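Local coordinates for DUF416 domain-containing protein (Shewanella baltica, PDB 2Q9R) that is of unknown function but belongs to the DUF416 family and packs as a two-fold symmetric pair, possibly its dimer, at the interface of chains A and B. Residues are numbered along the deposited sequence; one frame, centred on the assembly and turned at random. Chains: chain A/B, Protein of unknown function.

Contact 1: the interface of chains A and B. Residues chain A 37, 131, 196-198; chain B 148, 151-153.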
# COMPACT_ATOMS: atom_id res chain seq x y z
N LEU A 37 7.61 13.58 -4.86
CA LEU A 37 8.53 12.83 -4.03
C LEU A 37 9.85 12.57 -4.79
O LEU A 37 10.93 12.81 -4.28
CB LEU A 37 7.90 11.51 -3.55
CG LEU A 37 8.78 10.71 -2.52
CD1 LEU A 37 9.07 11.57 -1.28
CD2 LEU A 37 8.15 9.35 -2.16
N TYR A 131 4.81 -1.15 -9.94
CA TYR A 131 5.27 -0.99 -8.56
C TYR A 131 5.25 -2.32 -7.84
O TYR A 131 6.25 -2.72 -7.27
CB TYR A 131 4.40 0.04 -7.82
CG TYR A 131 4.83 0.28 -6.39
CD1 TYR A 131 5.94 1.03 -6.12
CD2 TYR A 131 4.12 -0.25 -5.32
CE1 TYR A 131 6.35 1.25 -4.83
CE2 TYR A 131 4.52 -0.04 -4.00
CZ TYR A 131 5.64 0.73 -3.78
OH TYR A 131 6.11 1.00 -2.53
N GLY A 196 0.31 5.11 -3.29
CA GLY A 196 0.30 5.33 -1.86
C GLY A 196 1.23 6.43 -1.34
O GLY A 196 1.49 6.52 -0.15
N ILE A 197 1.73 7.25 -2.23
CA ILE A 197 2.64 8.33 -1.87
C ILE A 197 1.91 9.57 -1.40
O ILE A 197 0.96 10.09 -2.05
CB ILE A 197 3.58 8.69 -3.05
CG1 ILE A 197 4.40 7.44 -3.44
CG2 ILE A 197 4.45 9.87 -2.64
CD1 ILE A 197 5.24 6.88 -2.27
N SER A 198 2.40 10.09 -0.28
CA SER A 198 1.93 11.36 0.24
C SER A 198 3.16 12.26 0.52
O SER A 198 4.15 11.80 1.10
CB SER A 198 1.11 11.07 1.51
OG SER A 198 0.61 12.25 2.06
N PHE B 148 11.22 9.46 4.15
CA PHE B 148 10.91 8.85 2.87
C PHE B 148 10.06 7.59 3.04
O PHE B 148 9.06 7.40 2.35
CB PHE B 148 12.20 8.50 2.13
CG PHE B 148 11.98 7.75 0.87
CD1 PHE B 148 11.65 8.43 -0.29
CD2 PHE B 148 12.10 6.37 0.83
CE1 PHE B 148 11.44 7.73 -1.48
CE2 PHE B 148 11.92 5.68 -0.35
CZ PHE B 148 11.57 6.34 -1.50
N ALA B 151 6.46 8.40 3.91
CA ALA B 151 5.66 9.00 2.84
C ALA B 151 4.84 7.93 2.14
O ALA B 151 4.08 8.24 1.24
CB ALA B 151 6.56 9.66 1.84
N HIS B 152 5.04 6.66 2.51
CA HIS B 152 4.33 5.56 1.88
C HIS B 152 3.18 5.14 2.77
O HIS B 152 3.37 4.87 3.92
CB HIS B 152 5.27 4.38 1.70
CG HIS B 152 6.35 4.61 0.69
ND1 HIS B 152 7.38 5.49 0.89
CD2 HIS B 152 6.56 4.05 -0.53
CE1 HIS B 152 8.15 5.51 -0.18
NE2 HIS B 152 7.68 4.64 -1.05
N GLU B 153 1.98 5.09 2.22
CA GLU B 153 0.79 4.85 3.03
C GLU B 153 0.83 3.56 3.87
O GLU B 153 0.34 3.52 5.01
CB GLU B 153 -0.44 4.87 2.12
CG GLU B 153 -1.78 4.86 2.84
CD GLU B 153 -2.11 6.16 3.55
OE1 GLU B 153 -1.42 7.19 3.36
OE2 GLU B 153 -3.10 6.15 4.31
O HOH W 1 0.86 8.09 2.19

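Contact 2: the interface of chains A and B. Residues chain A 138, 140, 148, 151-152; chain B 37, 41, 197.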
# COMPACT_ATOMS: atom_id res chain seq x y z
N VAL A 138 8.30 -12.53 -9.39
CA VAL A 138 7.64 -13.82 -9.55
C VAL A 138 7.60 -14.24 -11.01
O VAL A 138 7.67 -13.40 -11.92
CB VAL A 138 6.18 -13.85 -9.00
CG1 VAL A 138 6.18 -13.72 -7.51
CG2 VAL A 138 5.31 -12.77 -9.64
N LEU A 140 5.01 -15.71 -12.49
CA LEU A 140 3.60 -15.87 -12.89
C LEU A 140 3.28 -15.12 -14.15
O LEU A 140 3.88 -14.09 -14.43
CB LEU A 140 2.65 -15.35 -11.80
CG LEU A 140 2.69 -15.93 -10.39
CD1 LEU A 140 1.75 -15.16 -9.49
CD2 LEU A 140 2.35 -17.43 -10.41
N PHE A 148 -2.38 -12.45 -8.48
CA PHE A 148 -1.29 -12.11 -7.58
C PHE A 148 -1.19 -10.59 -7.38
O PHE A 148 -1.07 -10.10 -6.26
CB PHE A 148 0.03 -12.64 -8.12
CG PHE A 148 1.21 -12.22 -7.32
CD1 PHE A 148 1.56 -12.90 -6.18
CD2 PHE A 148 1.99 -11.14 -7.72
CE1 PHE A 148 2.66 -12.50 -5.43
CE2 PHE A 148 3.10 -10.76 -7.00
CZ PHE A 148 3.43 -11.42 -5.84
N ALA A 151 -3.94 -9.25 -5.14
CA ALA A 151 -3.85 -9.61 -3.73
C ALA A 151 -3.20 -8.48 -2.94
O ALA A 151 -3.07 -8.58 -1.73
CB ALA A 151 -3.03 -10.86 -3.57
N HIS A 152 -2.74 -7.44 -3.63
CA HIS A 152 -2.07 -6.33 -2.99
C HIS A 152 -3.06 -5.18 -2.83
O HIS A 152 -3.66 -4.77 -3.78
CB HIS A 152 -0.91 -5.86 -3.84
CG HIS A 152 0.23 -6.83 -3.90
ND1 HIS A 152 0.13 -8.04 -4.57
CD2 HIS A 152 1.49 -6.77 -3.41
CE1 HIS A 152 1.26 -8.70 -4.43
NE2 HIS A 152 2.11 -7.95 -3.74
N LEU B 37 0.35 -16.28 0.96
CA LEU B 37 0.57 -15.91 -0.43
C LEU B 37 1.88 -16.53 -0.96
O LEU B 37 1.91 -17.15 -2.00
CB LEU B 37 0.58 -14.38 -0.61
CG LEU B 37 0.65 -13.90 -2.10
CD1 LEU B 37 -0.53 -14.46 -2.90
CD2 LEU B 37 0.78 -12.37 -2.21
N VAL B 41 2.22 -19.23 -4.02
CA VAL B 41 2.93 -18.83 -5.21
C VAL B 41 4.23 -19.60 -5.41
O VAL B 41 4.56 -19.99 -6.50
CB VAL B 41 3.22 -17.29 -5.18
CG1 VAL B 41 4.17 -16.85 -6.34
CG2 VAL B 41 1.87 -16.53 -5.20
N ILE B 197 -1.19 -7.44 1.97
CA ILE B 197 -1.56 -8.70 1.34
C ILE B 197 -2.86 -9.25 1.87
O ILE B 197 -3.10 -9.36 3.10
CB ILE B 197 -0.43 -9.76 1.50
CG1 ILE B 197 0.86 -9.22 0.86
CG2 ILE B 197 -0.90 -11.07 0.91
CD1 ILE B 197 0.70 -8.89 -0.64

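Contact 3: the interface of chains A and B. Residues chain A 88-90, 131, 134-135; chain B 135-137.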
# COMPACT_ATOMS: atom_id res chain seq x y z
N GLU A 88 19.08 5.66 -10.62
CA GLU A 88 18.98 4.31 -10.06
C GLU A 88 17.70 4.12 -9.23
O GLU A 88 17.21 3.01 -9.12
CB GLU A 88 20.15 4.01 -9.15
CG GLU A 88 21.49 3.87 -9.86
CD GLU A 88 22.56 3.30 -8.93
OE1 GLU A 88 22.20 2.60 -7.95
OE2 GLU A 88 23.76 3.55 -9.19
N ALA A 89 17.21 5.19 -8.63
CA ALA A 89 16.01 5.12 -7.81
C ALA A 89 14.80 4.70 -8.64
O ALA A 89 14.65 5.13 -9.78
CB ALA A 89 15.76 6.44 -7.11
N TYR A 90 13.94 3.85 -8.07
CA TYR A 90 12.74 3.35 -8.74
C TYR A 90 11.77 4.51 -9.10
O TYR A 90 11.06 4.45 -10.11
CB TYR A 90 11.99 2.26 -7.91
CG TYR A 90 10.79 1.75 -8.67
CD1 TYR A 90 10.94 0.82 -9.69
CD2 TYR A 90 9.53 2.28 -8.44
CE1 TYR A 90 9.86 0.38 -10.44
CE2 TYR A 90 8.44 1.86 -9.19
CZ TYR A 90 8.61 0.93 -10.21
OH TYR A 90 7.51 0.51 -10.93
N TYR A 131 4.81 -1.15 -9.94
CA TYR A 131 5.27 -0.99 -8.56
C TYR A 131 5.25 -2.32 -7.84
O TYR A 131 6.25 -2.72 -7.27
CB TYR A 131 4.40 0.04 -7.82
CG TYR A 131 4.83 0.28 -6.39
CD1 TYR A 131 5.94 1.03 -6.12
CD2 TYR A 131 4.12 -0.25 -5.32
CE1 TYR A 131 6.35 1.25 -4.83
CE2 TYR A 131 4.52 -0.04 -4.00
CZ TYR A 131 5.64 0.73 -3.78
OH TYR A 131 6.11 1.00 -2.53
N ALA A 134 7.67 -4.80 -9.61
CA ALA A 134 9.07 -4.39 -9.44
C ALA A 134 9.76 -5.19 -8.35
O ALA A 134 10.86 -5.65 -8.50
CB ALA A 134 9.15 -2.90 -9.09
N ILE A 135 9.07 -5.32 -7.24
CA ILE A 135 9.61 -5.96 -6.05
C ILE A 135 9.46 -7.49 -6.13
O ILE A 135 10.41 -8.24 -5.93
CB ILE A 135 8.87 -5.34 -4.82
CG1 ILE A 135 8.88 -6.26 -3.57
CG2 ILE A 135 7.49 -5.00 -5.24
N ILE B 135 12.22 -1.88 -3.18
CA ILE B 135 11.93 -1.34 -4.50
C ILE B 135 12.69 -0.01 -4.71
O ILE B 135 13.37 0.19 -5.72
CB ILE B 135 10.38 -1.17 -4.61
CG1 ILE B 135 9.94 -0.11 -5.65
CG2 ILE B 135 9.85 -0.87 -3.25
N SER B 136 12.61 0.85 -3.71
CA SER B 136 13.05 2.24 -3.82
C SER B 136 14.44 2.48 -4.37
O SER B 136 14.64 3.37 -5.22
CB SER B 136 12.97 2.87 -2.44
OG SER B 136 11.60 3.07 -2.09
N ASP B 137 15.41 1.77 -3.82
CA ASP B 137 16.81 1.90 -4.23
C ASP B 137 17.27 3.35 -4.15
O ASP B 137 17.82 3.90 -5.10
CB ASP B 137 16.96 1.33 -5.64
CG ASP B 137 18.36 0.78 -5.91
OD1 ASP B 137 19.28 0.89 -5.06
OD2 ASP B 137 18.52 0.24 -7.02

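Contact 1: the interface of chains A and B
B:Ala151 meets A:Ser198 where two copies of a DUF416 protein run chain beside chain in a short antiparallel beta bridge, centred on A:Ile197 and B:His152. B:Ala151 has 55 Å² hidden by chain A. Its carbonyl O accepts from A:Ser198 N at 2.9 Å, in the carbonyl plane and nearly straight (164° at H). Its CB sits 3.3 Å from A:Ser198 O, so a side chain no bulkier than a methyl suits the close backbones. The side chains of A:Ile197 and B:His152 lie side by side, pointing the same way, with CD1 over the imidazole face.

The other bond of the bridge runs from B:Glu153 N to A:Gly196 O at 2.8 Å and is more bent, 144° at H. B:Glu153 opens helix 153-170, whose first-turn N-H is left for the partner chain. The bend of the glutamate chain at chi2 brings OE1 of its carboxylate to water 1 at 2.7 Å, and that water also lies 2.9 Å from A:Gly196 O. A:Gly196 has a positive phi, which glycine adopts easily.

Beside the bridge, A:Leu37 of helix 17-42 extends its CG anti to the backbone N (chi1 -174°). Its side chain and that of B:Phe148 cross at about a right angle, with CD2 3.7 Å from CE1. The phenol oxygen OH of A:Tyr131 comes to the CD2 corner of the B:His152 imidazole at 3.7 Å, little out of its plane and on the side away from A:Ile197 CD1.

Contact 2: the interface of chains A and B
A:Phe148 and B:Val41 press together in an apolar patch between two DUF416 subunits, where helix 142-150 of chain A faces helix 17-42 of chain B. No polar atom of one side comes within bonding reach of the other, so shape carries the contact here.

Aliphatic packing centres on B:Val41, which has 58 Å² hidden by chain A. Its branched CB sends two methyls to different partners. CG2, anti to the carbonyl carbon, lies 3.8 Å from A:Phe148 CD1, while CG1, anti to the backbone N (chi1 171°), meets A:Val138 CG1 tip to tip at 3.9 Å. B:Leu37, one helical turn before, puts CD2 on the opposite side of the phenyl plane from that valine's CG2, the side where A:His152 CE1 sits, and the two methyls straddle the CD1-CE1 region of the ring.

The CH-pi contact belongs to A:His152. B:Ile197 CD1 lies over the imidazole face, 3.6 Å from the centroid and shifted toward the rim. Within chain A, ND1 donates to A:Phe148 O at 2.9 Å; the oxygen lies in the ring plane, and the bond, though bent (133° at H), should restrain the ring's rotation. The imidazole CE1 covers one face of the A:Phe148 ring, 3.7 Å above its plane. An alanine in place of A:His152 would probably leave B:Ile197 CD1 without the flat surface it rests on, A:Phe148 O without its imidazole donor and the phenyl ring freer to turn.

Contact 3: the interface of chains A and B
A:Tyr90 of one DUF416 subunit lies against the end of helix 120-136 of the other, touching B:Ile135 with its side chain and B:Ser136 with its backbone.

The apolar contact is made by B:Ile135, which has 89 Å² hidden by chain A. Its CD1 is not modelled, so the packing seen ends at CG1 and the true contact may be larger. CG1 comes 3.6 Å from A:Tyr90 CG. A:Tyr90 holds CG anti to its backbone N (chi1 -178°) and turns a face of the ring to the isoleucine, with CG1 over it at the CG end and the two side chains crossing at a slant. At about a right angle to the same isoleucine, A:Tyr131 offers CE1, 3.9 Å from CG1. A branched aliphatic residue suits a place flanked by two tyrosines. The helices also approach at A:Ile135 and B:Ile135, whose CB atoms are 4.4 Å apart.

A backbone hydrogen bond runs from A:Tyr90 N to B:Ser136 O at 3.0 Å. It is straight (167° at H), but the donor stands above the carbonyl plane, 39° out of it. Carbonyls in the last turn of a helix lack the usual partner further along, and here chain A supplies one.

The charged groups give no pairing: A:Glu88 OE1 and B:Asp137 OD1 lie 4.5 Å apart, and the like charges would probably repel mildly. Together these contacts dock the loop carrying A:Tyr90 onto a partner helix end and so help join the two subunits in the deposited pair.

Contacts 1 and 3 are neighbours, their C-alpha centres about 12 Å apart, and they share A:Tyr131, whose ring carbons serve contact 3 and whose phenol oxygen serves contact 1. Contact 2 lies farther away, about 21 Å from contact 1 and 18 Å from contact 3. Contacts 1 and 2 use overlapping sets of residues with the chains exchanged, as the two-fold axis requires, and contact 3 adds the end of helix 120-136. Backbone pairing, apolar packing and helix-end docking thus recur on both halves of the two-fold interface, consistent with a dimer, though the structure alone does not show that it forms in solution.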